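Local coordinates for Ice-binding protein (Flavobacteriaceae bacterium, PDB 5UYT) that probably binds ice crystals and restrains their growth, as an antifreeze protein built from right-handed beta-helical domains, at residues A[216-227]-A[271-282]; A[236-244]-A[411-419]. All blocks are in the same frame, centred on the assembly; numbering follows the deposited sequence.

In the fold
Following the chain from its N terminus, 216-227 comes first: it leads into strand 224-228 and so into the second beta-helical part of the protein. Contact 1 closes a loop of 43 residues when helix 270-288 returns to pack against this entry. Segment 236-244 lies within that loop, but its partner 411-419 comes only near the end of the modelled chain, so the two contacts cross along the chain. Contact 2 spans 166 residues and lays a late coil beside an early one. Their centres are about 18 Å apart, and they meet where T225 hydrogen-bonds to T242 and D244, which ties the helix-covered side to the sheet of strands 240-242 and 415-417.

Contact 1 (A[216-227]-A[271-282]); sequences PNLGTVVCYTIF and STAQAALDLNNA
This is a helix-against-solenoid contact: helix 270-288 runs alongside the right-handed beta-helix and packs on the chain that leads into the second beta-helix, including the 3-10 turn 220-223 and the start of strand 224-228. The helix presents the alanines A275 and A282 here, small enough for the backbones to come close, with the CA atoms of V221 and A275 only 4.8 Å apart. A275 is central. Its methyl lies over one face of the F227 ring, toward the rim, in a CH-pi contact with CB 4.0 Å from the ring centroid, and it also touches V221 CG2 and Y224 CE2. F227 reaches the helix because its CG stands opposite the backbone N (chi1 176°). At the ring edge L279 CD2 approaches CD2 of F227 to 3.8 Å, and L403 of strand 397-404 packs on both residues. Farther along, A282 offers a methyl small enough to fit beside L218 CD2 and P216.

Polar groups border this apolar seam. D278 OD2 takes the backbone N-H of T220 in a nearly straight 2.9 Å bond (173°), on the anti side of the carboxylate and 32° out of its plane; T220 OG1 lies 3.1 Å from the same D278 OD2. Q274 NE2 adds weak bonds to both D278 oxygens, steadying the carboxylate from within the helix. G219, just before T220, has a positive phi, which glycine adopts readily. Two waters continue the polar border: one donates to the carbonyl oxygens of N217 and D278, the other joins T220 OG1 to the carbonyl oxygen of S271. Near the start of the helix, the Y224 hydroxyl lies close to S271, whose OG sits near the tyrosine ring plane and shares a 2.7 Å hydrogen bond with OH.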
ATOM      1  N   PRO A 216      -5.161   7.092 -17.270  1.00 21.62           N
ATOM      2  CA  PRO A 216      -5.033   7.244 -18.710  1.00 22.12           C
ATOM      3  C   PRO A 216      -6.398   7.278 -19.379  1.00 22.33           C
ATOM      4  O   PRO A 216      -7.353   6.654 -18.887  1.00 22.67           O
ATOM      5  CB  PRO A 216      -4.325   5.958 -19.130  1.00 21.75           C
ATOM      6  CG  PRO A 216      -4.791   4.931 -18.107  1.00 21.08           C
ATOM      7  CD  PRO A 216      -4.723   5.745 -16.835  1.00 21.02           C
ATOM      8  N   ASN A 217      -6.483   7.997 -20.492  1.00 23.24           N
ATOM      9  CA  ASN A 217      -7.631   7.880 -21.336  1.00 23.13           C
ATOM     10  C   ASN A 217      -7.423   6.611 -22.154  1.00 22.55           C
ATOM     11  O   ASN A 217      -6.455   6.509 -22.919  1.00 23.52           O
ATOM     12  CB  ASN A 217      -7.760   9.117 -22.219  1.00 25.39           C
ATOM     13  CG  ASN A 217      -8.888   9.000 -23.236  1.00 26.07           C
ATOM     14  OD1 ASN A 217      -9.748   8.140 -23.156  1.00 24.59           O
ATOM     15  ND2 ASN A 217      -8.889   9.919 -24.194  1.00 28.58           N
ATOM     16  N   LEU A 218      -8.293   5.623 -21.951  1.00 20.71           N
ATOM     17  CA  LEU A 218      -8.215   4.391 -22.760  1.00 20.08           C
ATOM     18  C   LEU A 218      -8.836   4.528 -24.167  1.00 20.69           C
ATOM     19  O   LEU A 218      -8.697   3.606 -24.985  1.00 20.17           O
ATOM     20  CB  LEU A 218      -8.828   3.195 -22.018  1.00 19.20           C
ATOM     21  CG  LEU A 218      -8.165   2.831 -20.681  1.00 19.45           C
ATOM     22  CD1 LEU A 218      -8.926   1.670 -20.054  1.00 19.42           C
ATOM     23  CD2 LEU A 218      -6.691   2.478 -20.863  1.00 20.88           C
ATOM     24  N   GLY A 219      -9.506   5.652 -24.474  1.00 21.02           N
ATOM     25  CA  GLY A 219     -10.266   5.726 -25.738  1.00 21.69           C
ATOM     26  C   GLY A 219     -11.144   4.491 -25.980  1.00 21.24           C
ATOM     27  O   GLY A 219     -11.845   4.027 -25.066  1.00 20.41           O
ATOM     28  N   THR A 220     -11.104   3.950 -27.203  1.00 21.92           N
ATOM     29  CA  THR A 220     -12.041   2.879 -27.581  1.00 21.99           C
ATOM     30  C   THR A 220     -11.644   1.535 -26.966  1.00 21.68           C
ATOM     31  O   THR A 220     -12.471   0.627 -26.872  1.00 20.39           O
ATOM     32  CB  THR A 220     -12.191   2.719 -29.110  1.00 23.18           C
ATOM     33  OG1 THR A 220     -10.934   2.261 -29.650  1.00 24.29           O
ATOM     34  CG2 THR A 220     -12.575   4.040 -29.791  1.00 24.60           C
ATOM     35  N   VAL A 221     -10.402   1.416 -26.503  1.00 21.66           N
ATOM     36  CA  VAL A 221      -9.968   0.156 -25.911  1.00 23.00           C
ATOM     37  C   VAL A 221     -10.660  -0.114 -24.538  1.00 22.39           C
ATOM     38  O   VAL A 221     -10.656  -1.255 -24.039  1.00 21.74           O
ATOM     39  CB  VAL A 221      -8.414  -0.011 -25.976  1.00 24.95           C
ATOM     40  CG1 VAL A 221      -7.769   0.418 -24.683  1.00 26.38           C
ATOM     41  CG2 VAL A 221      -8.068  -1.482 -26.236  1.00 27.04           C
ATOM     42  N   VAL A 222     -11.363   0.906 -23.993  1.00 22.55           N
ATOM     43  CA  VAL A 222     -12.249   0.705 -22.822  1.00 22.12           C
ATOM     44  C   VAL A 222     -13.366  -0.331 -23.107  1.00 22.22           C
ATOM     45  O   VAL A 222     -13.877  -0.982 -22.181  1.00 21.70           O
ATOM     46  CB  VAL A 222     -12.905   2.028 -22.307  1.00 22.37           C
ATOM     47  CG1 VAL A 222     -14.085   2.447 -23.159  1.00 22.67           C
ATOM     48  CG2 VAL A 222     -13.325   1.885 -20.844  1.00 21.90           C
ATOM     49  N   CYS A 223     -13.700  -0.512 -24.387  1.00 21.94           N
ATOM     50  CA  CYS A 223     -14.716  -1.494 -24.783  1.00 20.56           C
ATOM     51  C   CYS A 223     -14.182  -2.891 -24.992  1.00 19.23           C
ATOM     52  O   CYS A 223     -14.977  -3.795 -25.247  1.00 18.24           O
ATOM     53  CB  CYS A 223     -15.453  -1.037 -26.059  1.00 21.39           C
ATOM     54  SG  CYS A 223     -16.428   0.459 -25.753  1.00 23.48           S
ATOM     55  N   TYR A 224     -12.863  -3.074 -24.886  1.00 18.08           N
ATOM     56  CA  TYR A 224     -12.288  -4.414 -25.034  1.00 17.12           C
ATOM     57  C   TYR A 224     -11.888  -4.972 -23.680  1.00 16.59           C
ATOM     58  O   TYR A 224     -11.526  -4.219 -22.779  1.00 17.46           O
ATOM     59  CB  TYR A 224     -11.053  -4.364 -25.929  1.00 17.46           C
ATOM     60  CG  TYR A 224     -11.337  -4.340 -27.407  1.00 17.64           C
ATOM     61  CD1 TYR A 224     -11.207  -5.504 -28.174  1.00 18.04           C
ATOM     62  CD2 TYR A 224     -11.701  -3.157 -28.052  1.00 18.07           C
ATOM     63  CE1 TYR A 224     -11.468  -5.476 -29.534  1.00 18.06           C
ATOM     64  CE2 TYR A 224     -11.957  -3.119 -29.413  1.00 18.49           C
ATOM     65  CZ  TYR A 224     -11.820  -4.289 -30.145  1.00 18.64           C
ATOM     66  OH  TYR A 224     -12.039  -4.271 -31.485  1.00 18.32           O
ATOM     67  N   THR A 225     -11.901  -6.290 -23.571  1.00 15.23           N
ATOM     68  CA  THR A 225     -11.501  -6.958 -22.377  1.00 15.05           C
ATOM     69  C   THR A 225     -10.227  -7.764 -22.604  1.00 15.14           C
ATOM     70  O   THR A 225      -9.422  -7.898 -21.681  1.00 15.40           O
ATOM     71  CB  THR A 225     -12.658  -7.835 -21.879  1.00 14.48           C
ATOM     72  OG1 THR A 225     -13.801  -6.988 -21.691  1.00 14.92           O
ATOM     73  CG2 THR A 225     -12.315  -8.541 -20.557  1.00 13.44           C
ATOM     74  N   ILE A 226     -10.080  -8.378 -23.785  1.00 15.15           N
ATOM     75  CA  ILE A 226      -8.867  -9.132 -24.134  0.50 15.47           C
ATOM     76  C   ILE A 226      -8.490  -8.650 -25.532  1.00 16.36           C
ATOM     77  O   ILE A 226      -9.299  -8.798 -26.478  1.00 16.88           O
ATOM     78  CB  ILE A 226      -9.123 -10.657 -24.190  0.50 14.78           C
ATOM     79  CG1 ILE A 226      -9.753 -11.154 -22.882  0.50 14.10           C
ATOM     80  CG2 ILE A 226      -7.836 -11.418 -24.514  0.50 15.45           C
ATOM     81  CD1 ILE A 226      -8.828 -11.174 -21.685  0.50 13.81           C
ATOM     82  N   PHE A 227      -7.313  -8.063 -25.664  1.00 17.01           N
ATOM     83  CA  PHE A 227      -6.948  -7.439 -26.939  1.00 17.59           C
ATOM     84  C   PHE A 227      -5.452  -7.449 -27.171  1.00 18.65           C
ATOM     85  O   PHE A 227      -4.681  -7.108 -26.262  1.00 17.93           O
ATOM     86  CB  PHE A 227      -7.488  -5.996 -27.011  1.00 18.27           C
ATOM     87  CG  PHE A 227      -7.060  -5.260 -28.257  1.00 19.38           C
ATOM     88  CD1 PHE A 227      -7.707  -5.489 -29.466  1.00 20.32           C
ATOM     89  CD2 PHE A 227      -5.991  -4.356 -28.240  1.00 20.25           C
ATOM     90  CE1 PHE A 227      -7.310  -4.812 -30.636  1.00 20.55           C
ATOM     91  CE2 PHE A 227      -5.587  -3.689 -29.411  1.00 21.45           C
ATOM     92  CZ  PHE A 227      -6.255  -3.921 -30.609  1.00 21.75           C
ATOM     93  N   SER A 271     -12.463  -1.438 -35.917  1.00 23.45           N
ATOM     94  CA  SER A 271     -12.488  -1.372 -34.456  1.00 22.69           C
ATOM     95  C   SER A 271     -11.152  -1.812 -33.833  1.00 21.99           C
ATOM     96  O   SER A 271     -10.650  -1.151 -32.922  1.00 21.76           O
ATOM     97  CB  SER A 271     -13.643  -2.210 -33.890  1.00 21.72           C
ATOM     98  OG  SER A 271     -13.577  -2.261 -32.476  1.00 20.93           O
ATOM     99  N   THR A 272     -10.587  -2.930 -34.300  1.00 21.64           N
ATOM    100  CA  THR A 272      -9.289  -3.370 -33.767  1.00 20.99           C
ATOM    101  C   THR A 272      -8.182  -2.356 -34.131  1.00 22.89           C
ATOM    102  O   THR A 272      -7.254  -2.173 -33.356  1.00 21.91           O
ATOM    103  CB  THR A 272      -8.883  -4.799 -34.211  1.00 20.62           C
ATOM    104  OG1 THR A 272      -8.640  -4.824 -35.621  1.00 21.32           O
ATOM    105  CG2 THR A 272      -9.968  -5.826 -33.825  1.00 19.74           C
ATOM    106  N   ALA A 273      -8.281  -1.714 -35.308  1.00 23.66           N
ATOM    107  CA  ALA A 273      -7.277  -0.731 -35.710  1.00 25.68           C
ATOM    108  C   ALA A 273      -7.296   0.474 -34.769  1.00 25.80           C
ATOM    109  O   ALA A 273      -6.227   0.949 -34.336  1.00 26.10           O
ATOM    110  CB  ALA A 273      -7.452  -0.307 -37.185  1.00 26.36           C
ATOM    111  N   GLN A 274      -8.499   0.936 -34.421  1.00 26.03           N
ATOM    112  CA  GLN A 274      -8.657   2.088 -33.531  1.00 26.42           C
ATOM    113  C   GLN A 274      -8.254   1.734 -32.109  1.00 24.73           C
ATOM    114  O   GLN A 274      -7.616   2.551 -31.403  1.00 24.57           O
ATOM    115  CB  GLN A 274     -10.092   2.645 -33.565  1.00 27.48           C
ATOM    116  CG  GLN A 274     -10.285   3.900 -32.700  1.00 30.32           C
ATOM    117  CD  GLN A 274      -9.465   5.094 -33.180  1.00 32.53           C
ATOM    118  OE1 GLN A 274      -9.357   5.354 -34.370  1.00 34.65           O
ATOM    119  NE2 GLN A 274      -8.895   5.836 -32.243  1.00 34.94           N
ATOM    120  N   ALA A 275      -8.623   0.519 -31.686  1.00 22.44           N
ATOM    121  CA  ALA A 275      -8.203   0.032 -30.374  1.00 21.53           C
ATOM    122  C   ALA A 275      -6.667  -0.032 -30.278  1.00 21.48           C
ATOM    123  O   ALA A 275      -6.107   0.301 -29.236  1.00 21.30           O
ATOM    124  CB  ALA A 275      -8.824  -1.315 -30.057  1.00 20.27           C
ATOM    125  N   ALA A 276      -6.001  -0.491 -31.331  1.00 21.83           N
ATOM    126  CA  ALA A 276      -4.526  -0.595 -31.286  1.00 22.40           C
ATOM    127  C   ALA A 276      -3.871   0.786 -31.095  1.00 23.09           C
ATOM    128  O   ALA A 276      -2.904   0.927 -30.340  1.00 23.12           O
ATOM    129  CB  ALA A 276      -3.981  -1.259 -32.560  1.00 23.36           C
ATOM    130  N   LEU A 277      -4.384   1.793 -31.792  1.00 23.55           N
ATOM    131  CA  LEU A 277      -3.855   3.170 -31.649  1.00 25.20           C
ATOM    132  C   LEU A 277      -4.050   3.656 -30.213  1.00 24.32           C
ATOM    133  O   LEU A 277      -3.144   4.213 -29.581  1.00 24.31           O
ATOM    134  CB  LEU A 277      -4.538   4.125 -32.647  1.00 26.64           C
ATOM    135  CG  LEU A 277      -4.196   3.874 -34.122  1.00 29.51           C
ATOM    136  CD1 LEU A 277      -4.994   4.800 -35.054  1.00 31.37           C
ATOM    137  CD2 LEU A 277      -2.698   4.089 -34.409  1.00 32.17           C
ATOM    138  N   ASP A 278      -5.238   3.411 -29.689  1.00 23.63           N
ATOM    139  CA  ASP A 278      -5.584   3.888 -28.363  1.00 23.56           C
ATOM    140  C   ASP A 278      -4.810   3.143 -27.275  1.00 22.66           C
ATOM    141  O   ASP A 278      -4.428   3.744 -26.275  1.00 22.29           O
ATOM    142  CB  ASP A 278      -7.080   3.784 -28.137  1.00 23.76           C
ATOM    143  CG  ASP A 278      -7.834   4.822 -28.929  1.00 26.03           C
ATOM    144  OD1 ASP A 278      -7.187   5.774 -29.396  1.00 27.99           O
ATOM    145  OD2 ASP A 278      -9.056   4.696 -29.076  1.00 27.50           O
ATOM    146  N   LEU A 279      -4.548   1.859 -27.507  1.00 22.40           N
ATOM    147  CA  LEU A 279      -3.711   1.076 -26.584  1.00 21.84           C
ATOM    148  C   LEU A 279      -2.288   1.644 -26.540  1.00 22.15           C
ATOM    149  O   LEU A 279      -1.736   1.820 -25.455  1.00 21.92           O
ATOM    150  CB  LEU A 279      -3.664  -0.398 -26.987  1.00 21.94           C
ATOM    151  CG  LEU A 279      -2.816  -1.323 -26.108  1.00 22.07           C
ATOM    152  CD1 LEU A 279      -3.397  -1.366 -24.697  1.00 22.98           C
ATOM    153  CD2 LEU A 279      -2.862  -2.734 -26.695  1.00 21.62           C
ATOM    154  N   ASN A 280      -1.687   1.929 -27.699  1.00 23.49           N
ATOM    155  CA  ASN A 280      -0.356   2.523 -27.701  1.00 24.62           C
ATOM    156  C   ASN A 280      -0.330   3.862 -26.978  1.00 25.36           C
ATOM    157  O   ASN A 280       0.624   4.154 -26.240  1.00 25.37           O
ATOM    158  CB  ASN A 280       0.175   2.731 -29.134  1.00 26.95           C
ATOM    159  CG  ASN A 280       0.464   1.424 -29.829  1.00 27.99           C
ATOM    160  OD1 ASN A 280       0.424   0.362 -29.208  1.00 28.38           O
ATOM    161  ND2 ASN A 280       0.719   1.485 -31.126  1.00 31.00           N
ATOM    162  N   ASN A 281      -1.364   4.677 -27.186  1.00 25.20           N
ATOM    163  CA  ASN A 281      -1.407   5.988 -26.516  1.00 26.80           C
ATOM    164  C   ASN A 281      -1.450   5.821 -24.986  1.00 24.93           C
ATOM    165  O   ASN A 281      -0.719   6.524 -24.262  1.00 25.60           O
ATOM    166  CB  ASN A 281      -2.590   6.838 -26.961  1.00 28.82           C
ATOM    167  CG  ASN A 281      -2.522   7.268 -28.424  1.00 32.54           C
ATOM    168  OD1 ASN A 281      -1.450   7.433 -29.006  1.00 36.06           O
ATOM    169  ND2 ASN A 281      -3.702   7.484 -29.016  1.00 34.20           N
ATOM    170  N   ALA A 282      -2.281   4.893 -24.509  1.00 23.45           N
ATOM    171  CA  ALA A 282      -2.412   4.634 -23.074  1.00 22.86           C
ATOM    172  C   ALA A 282      -1.090   4.101 -22.486  1.00 23.43           C
ATOM    173  O   ALA A 282      -0.675   4.517 -21.391  1.00 22.54           O
ATOM    174  CB  ALA A 282      -3.561   3.662 -22.798  1.00 21.41           C
TER
HETATM  175  O   HOH W   1      -5.905   5.761 -25.556  1.00 27.57           O
HETATM  176  O   HOH W   2     -12.049   0.534 -31.296  1.00 28.91           O

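Contact 2 (A[236-244]-A[411-419]); sequences AGITYVTGD and TFGINAQMT
T239 OG1 accepts the backbone N-H of I414 at 3.0 Å and also hydrogen-bonds to N235 OD1, so a threonine side chain bridges the corner between two stretches of parallel pairing in the beta-helix. Across this corner the register shifts by one residue. With OG1 anti to the carbonyl carbon (chi1 -77°), T239 CG2 is left anti to the backbone N and lies alongside I414 CG1 at 3.6 Å, both side chains pointing the same way. On one flank, A236 N donates to T411 O and G413 N to A236 O. G413 has a positive phi, which glycine adopts easily, and its CA lies 3.2 Å from I238 O. On the other flank, strands 240-242 and 415-417 run 3° from parallel with axes 4.7 Å apart, as expected of neighbouring coils. Y240 O takes A416 N, and A416 O takes T242 N. V241 and A416 turn inward onto T225, while Y240, T242, N415 and Q417 start on the other face, the Y240 ring leading away from the partner strand. There N415 ND2 donates to Q417 OE1 at 2.9 Å, and the Q417 CG methylene lies 3.7 Å from T242 OG1.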
ATOM      1  N   ALA A 236      -8.920 -21.413 -25.372  1.00 14.25           N
ATOM      2  CA  ALA A 236      -9.304 -22.840 -25.254  1.00 14.51           C
ATOM      3  C   ALA A 236     -10.147 -23.025 -24.019  1.00 14.90           C
ATOM      4  O   ALA A 236     -10.078 -22.206 -23.083  1.00 13.50           O
ATOM      5  CB  ALA A 236      -8.076 -23.725 -25.149  1.00 15.38           C
ATOM      6  N   GLY A 237     -10.920 -24.119 -24.007  1.00 14.93           N
ATOM      7  CA  GLY A 237     -11.793 -24.412 -22.863  1.00 14.41           C
ATOM      8  C   GLY A 237     -13.021 -23.497 -22.866  1.00 14.06           C
ATOM      9  O   GLY A 237     -13.312 -22.796 -23.850  1.00 14.29           O
ATOM     10  N   ILE A 238     -13.722 -23.530 -21.750  1.00 13.84           N
ATOM     11  CA  ILE A 238     -14.974 -22.784 -21.537  1.00 13.63           C
ATOM     12  C   ILE A 238     -14.660 -21.437 -20.874  1.00 13.60           C
ATOM     13  O   ILE A 238     -14.280 -21.366 -19.687  1.00 13.84           O
ATOM     14  CB  ILE A 238     -15.972 -23.630 -20.679  1.00 14.12           C
ATOM     15  CG1 ILE A 238     -16.306 -24.988 -21.368  1.00 15.27           C
ATOM     16  CG2 ILE A 238     -17.228 -22.804 -20.371  1.00 15.27           C
ATOM     17  CD1 ILE A 238     -16.960 -24.861 -22.747  1.00 15.54           C
ATOM     18  N   THR A 239     -14.852 -20.382 -21.652  1.00 13.18           N
ATOM     19  CA  THR A 239     -14.451 -19.041 -21.235  1.00 13.15           C
ATOM     20  C   THR A 239     -15.640 -18.143 -21.421  1.00 12.90           C
ATOM     21  O   THR A 239     -16.370 -18.282 -22.438  1.00 13.18           O
ATOM     22  CB  THR A 239     -13.270 -18.590 -22.112  1.00 13.02           C
ATOM     23  OG1 THR A 239     -12.100 -19.261 -21.633  1.00 13.16           O
ATOM     24  CG2 THR A 239     -13.064 -17.076 -22.064  1.00 14.54           C
ATOM     25  N   TYR A 240     -15.843 -17.221 -20.469  1.00 13.20           N
ATOM     26  CA  TYR A 240     -16.900 -16.189 -20.617  1.00 13.56           C
ATOM     27  C   TYR A 240     -16.266 -14.790 -20.532  1.00 13.65           C
ATOM     28  O   TYR A 240     -15.341 -14.581 -19.740  1.00 13.83           O
ATOM     29  CB  TYR A 240     -17.917 -16.286 -19.493  1.00 14.30           C
ATOM     30  CG  TYR A 240     -18.861 -17.449 -19.740  1.00 14.30           C
ATOM     31  CD1 TYR A 240     -20.114 -17.245 -20.331  1.00 14.56           C
ATOM     32  CD2 TYR A 240     -18.471 -18.751 -19.416  1.00 15.12           C
ATOM     33  CE1 TYR A 240     -20.947 -18.346 -20.600  1.00 14.51           C
ATOM     34  CE2 TYR A 240     -19.286 -19.830 -19.682  1.00 14.95           C
ATOM     35  CZ  TYR A 240     -20.520 -19.611 -20.259  1.00 15.14           C
ATOM     36  OH  TYR A 240     -21.308 -20.737 -20.461  1.00 16.14           O
ATOM     37  N   VAL A 241     -16.730 -13.874 -21.373  1.00 13.23           N
ATOM     38  CA  VAL A 241     -16.171 -12.524 -21.409  1.00 13.31           C
ATOM     39  C   VAL A 241     -17.318 -11.519 -21.446  1.00 14.80           C
ATOM     40  O   VAL A 241     -18.312 -11.744 -22.166  1.00 14.75           O
ATOM     41  CB  VAL A 241     -15.291 -12.316 -22.689  1.00 14.09           C
ATOM     42  CG1 VAL A 241     -14.787 -10.861 -22.752  1.00 14.12           C
ATOM     43  CG2 VAL A 241     -14.091 -13.271 -22.665  1.00 14.67           C
ATOM     44  N   THR A 242     -17.196 -10.418 -20.680  1.00 13.77           N
ATOM     45  CA  THR A 242     -18.054  -9.263 -20.917  1.00 14.65           C
ATOM     46  C   THR A 242     -17.131  -8.186 -21.494  1.00 14.98           C
ATOM     47  O   THR A 242     -16.121  -7.816 -20.869  1.00 15.18           O
ATOM     48  CB  THR A 242     -18.717  -8.771 -19.626  1.00 14.63           C
ATOM     49  OG1 THR A 242     -19.505  -9.850 -19.098  1.00 14.93           O
ATOM     50  CG2 THR A 242     -19.620  -7.549 -19.920  1.00 14.94           C
ATOM     51  N   GLY A 243     -17.466  -7.757 -22.696  1.00 15.85           N
ATOM     52  CA  GLY A 243     -16.689  -6.777 -23.480  1.00 16.37           C
ATOM     53  C   GLY A 243     -16.180  -7.438 -24.746  1.00 16.90           C
ATOM     54  O   GLY A 243     -16.524  -8.597 -25.029  1.00 16.97           O
ATOM     55  N   ASP A 244     -15.397  -6.693 -25.532  1.00 16.07           N
ATOM     56  CA  ASP A 244     -14.977  -7.201 -26.861  1.00 15.99           C
ATOM     57  C   ASP A 244     -13.651  -7.932 -26.773  1.00 15.66           C
ATOM     58  O   ASP A 244     -12.874  -7.698 -25.838  1.00 15.67           O
ATOM     59  CB  ASP A 244     -14.825  -6.048 -27.872  1.00 16.24           C
ATOM     60  CG  ASP A 244     -16.164  -5.550 -28.449  1.00 17.20           C
ATOM     61  OD1 ASP A 244     -17.239  -5.758 -27.848  1.00 17.43           O
ATOM     62  OD2 ASP A 244     -16.146  -4.863 -29.500  1.00 17.84           O
ATOM     63  N   THR A 411      -5.601 -17.849 -23.879  1.00 15.39           N
ATOM     64  CA  THR A 411      -6.416 -17.903 -22.676  1.00 14.24           C
ATOM     65  C   THR A 411      -6.979 -19.318 -22.531  1.00 15.23           C
ATOM     66  O   THR A 411      -7.220 -20.016 -23.555  1.00 15.53           O
ATOM     67  CB  THR A 411      -7.588 -16.876 -22.705  1.00 13.77           C
ATOM     68  OG1 THR A 411      -8.452 -17.144 -23.829  1.00 13.78           O
ATOM     69  CG2 THR A 411      -6.996 -15.438 -22.901  1.00 13.68           C
ATOM     70  N   PHE A 412      -7.227 -19.717 -21.278  1.00 14.08           N
ATOM     71  CA  PHE A 412      -7.669 -21.071 -20.980  1.00 14.46           C
ATOM     72  C   PHE A 412      -8.780 -21.016 -19.917  1.00 14.56           C
ATOM     73  O   PHE A 412      -8.487 -20.781 -18.737  1.00 14.90           O
ATOM     74  CB  PHE A 412      -6.469 -21.908 -20.461  1.00 15.10           C
ATOM     75  CG  PHE A 412      -5.380 -22.090 -21.477  1.00 16.24           C
ATOM     76  CD1 PHE A 412      -5.392 -23.176 -22.356  1.00 17.51           C
ATOM     77  CD2 PHE A 412      -4.329 -21.189 -21.566  1.00 16.43           C
ATOM     78  CE1 PHE A 412      -4.386 -23.355 -23.317  1.00 18.72           C
ATOM     79  CE2 PHE A 412      -3.336 -21.353 -22.533  1.00 17.73           C
ATOM     80  CZ  PHE A 412      -3.351 -22.441 -23.414  1.00 18.87           C
ATOM     81  N   GLY A 413     -10.048 -21.193 -20.317  1.00 13.15           N
ATOM     82  CA  GLY A 413     -11.094 -21.386 -19.316  1.00 13.33           C
ATOM     83  C   GLY A 413     -11.158 -20.250 -18.301  1.00 13.61           C
ATOM     84  O   GLY A 413     -11.209 -20.506 -17.081  1.00 14.34           O
ATOM     85  N   ILE A 414     -11.256 -19.023 -18.796  1.00 13.33           N
ATOM     86  CA  ILE A 414     -11.210 -17.822 -17.926  1.00 13.07           C
ATOM     87  C   ILE A 414     -12.576 -17.127 -17.888  1.00 14.10           C
ATOM     88  O   ILE A 414     -13.476 -17.453 -18.684  1.00 13.11           O
ATOM     89  CB  ILE A 414     -10.119 -16.814 -18.370  1.00 13.41           C
ATOM     90  CG1 ILE A 414     -10.498 -16.092 -19.678  1.00 13.08           C
ATOM     91  CG2 ILE A 414      -8.739 -17.499 -18.517  1.00 13.41           C
ATOM     92  CD1 ILE A 414      -9.524 -14.922 -19.967  1.00 13.13           C
ATOM     93  N   ASN A 415     -12.721 -16.189 -16.949  1.00 13.02           N
ATOM     94  CA  ASN A 415     -13.915 -15.347 -16.882  1.00 13.32           C
ATOM     95  C   ASN A 415     -13.434 -13.912 -16.753  1.00 13.61           C
ATOM     96  O   ASN A 415     -12.804 -13.554 -15.749  1.00 13.40           O
ATOM     97  CB  ASN A 415     -14.825 -15.768 -15.736  1.00 14.46           C
ATOM     98  CG  ASN A 415     -16.196 -15.095 -15.811  1.00 16.10           C
ATOM     99  OD1 ASN A 415     -17.269 -15.762 -15.827  1.00 18.11           O
ATOM    100  ND2 ASN A 415     -16.175 -13.810 -15.867  1.00 15.25           N
ATOM    101  N   ALA A 416     -13.665 -13.106 -17.786  1.00 12.55           N
ATOM    102  CA  ALA A 416     -13.044 -11.780 -17.795  1.00 12.43           C
ATOM    103  C   ALA A 416     -14.125 -10.762 -18.091  1.00 12.91           C
ATOM    104  O   ALA A 416     -14.839 -10.892 -19.096  1.00 12.82           O
ATOM    105  CB  ALA A 416     -11.941 -11.722 -18.866  1.00 13.27           C
ATOM    106  N   GLN A 417     -14.242  -9.750 -17.232  1.00 13.43           N
ATOM    107  CA  GLN A 417     -15.318  -8.787 -17.333  1.00 13.85           C
ATOM    108  C   GLN A 417     -14.794  -7.378 -17.246  1.00 14.74           C
ATOM    109  O   GLN A 417     -14.173  -7.002 -16.259  1.00 14.94           O
ATOM    110  CB  GLN A 417     -16.380  -9.017 -16.216  1.00 15.13           C
ATOM    111  CG  GLN A 417     -17.061 -10.409 -16.347  1.00 15.25           C
ATOM    112  CD  GLN A 417     -18.012 -10.742 -15.205  1.00 17.55           C
ATOM    113  OE1 GLN A 417     -17.996 -11.887 -14.667  1.00 19.50           O
ATOM    114  NE2 GLN A 417     -18.848  -9.811 -14.856  1.00 17.04           N
ATOM    115  N   MET A 418     -15.010  -6.603 -18.307  1.00 14.67           N
ATOM    116  CA  MET A 418     -14.534  -5.221 -18.324  1.00 15.44           C
ATOM    117  C   MET A 418     -15.159  -4.389 -17.213  1.00 15.82           C
ATOM    118  O   MET A 418     -16.303  -4.631 -16.783  1.00 16.72           O
ATOM    119  CB  MET A 418     -14.830  -4.576 -19.685  1.00 16.27           C
ATOM    120  CG  MET A 418     -16.297  -4.421 -20.011  1.00 17.80           C
ATOM    121  SD  MET A 418     -16.500  -3.568 -21.613  1.00 19.92           S
ATOM    122  CE  MET A 418     -18.273  -3.562 -21.762  1.00 21.14           C
ATOM    123  N   THR A 419     -14.387  -3.413 -16.742  1.00 15.89           N
ATOM    124  CA  THR A 419     -14.829  -2.418 -15.778  1.00 17.24           C
ATOM    125  C   THR A 419     -15.487  -1.257 -16.563  1.00 18.76           C
ATOM    126  O   THR A 419     -15.351  -1.198 -17.800  1.00 18.80           O
ATOM    127  CB  THR A 419     -13.611  -1.918 -14.968  1.00 17.50           C
ATOM    128  OG1 THR A 419     -12.534  -1.661 -15.885  1.00 17.18           O
ATOM    129  CG2 THR A 419     -13.151  -3.047 -13.975  1.00 16.62           C
TER
HETATM  130  O   HOH W   3     -20.277  -8.481 -16.765  1.00 19.13           O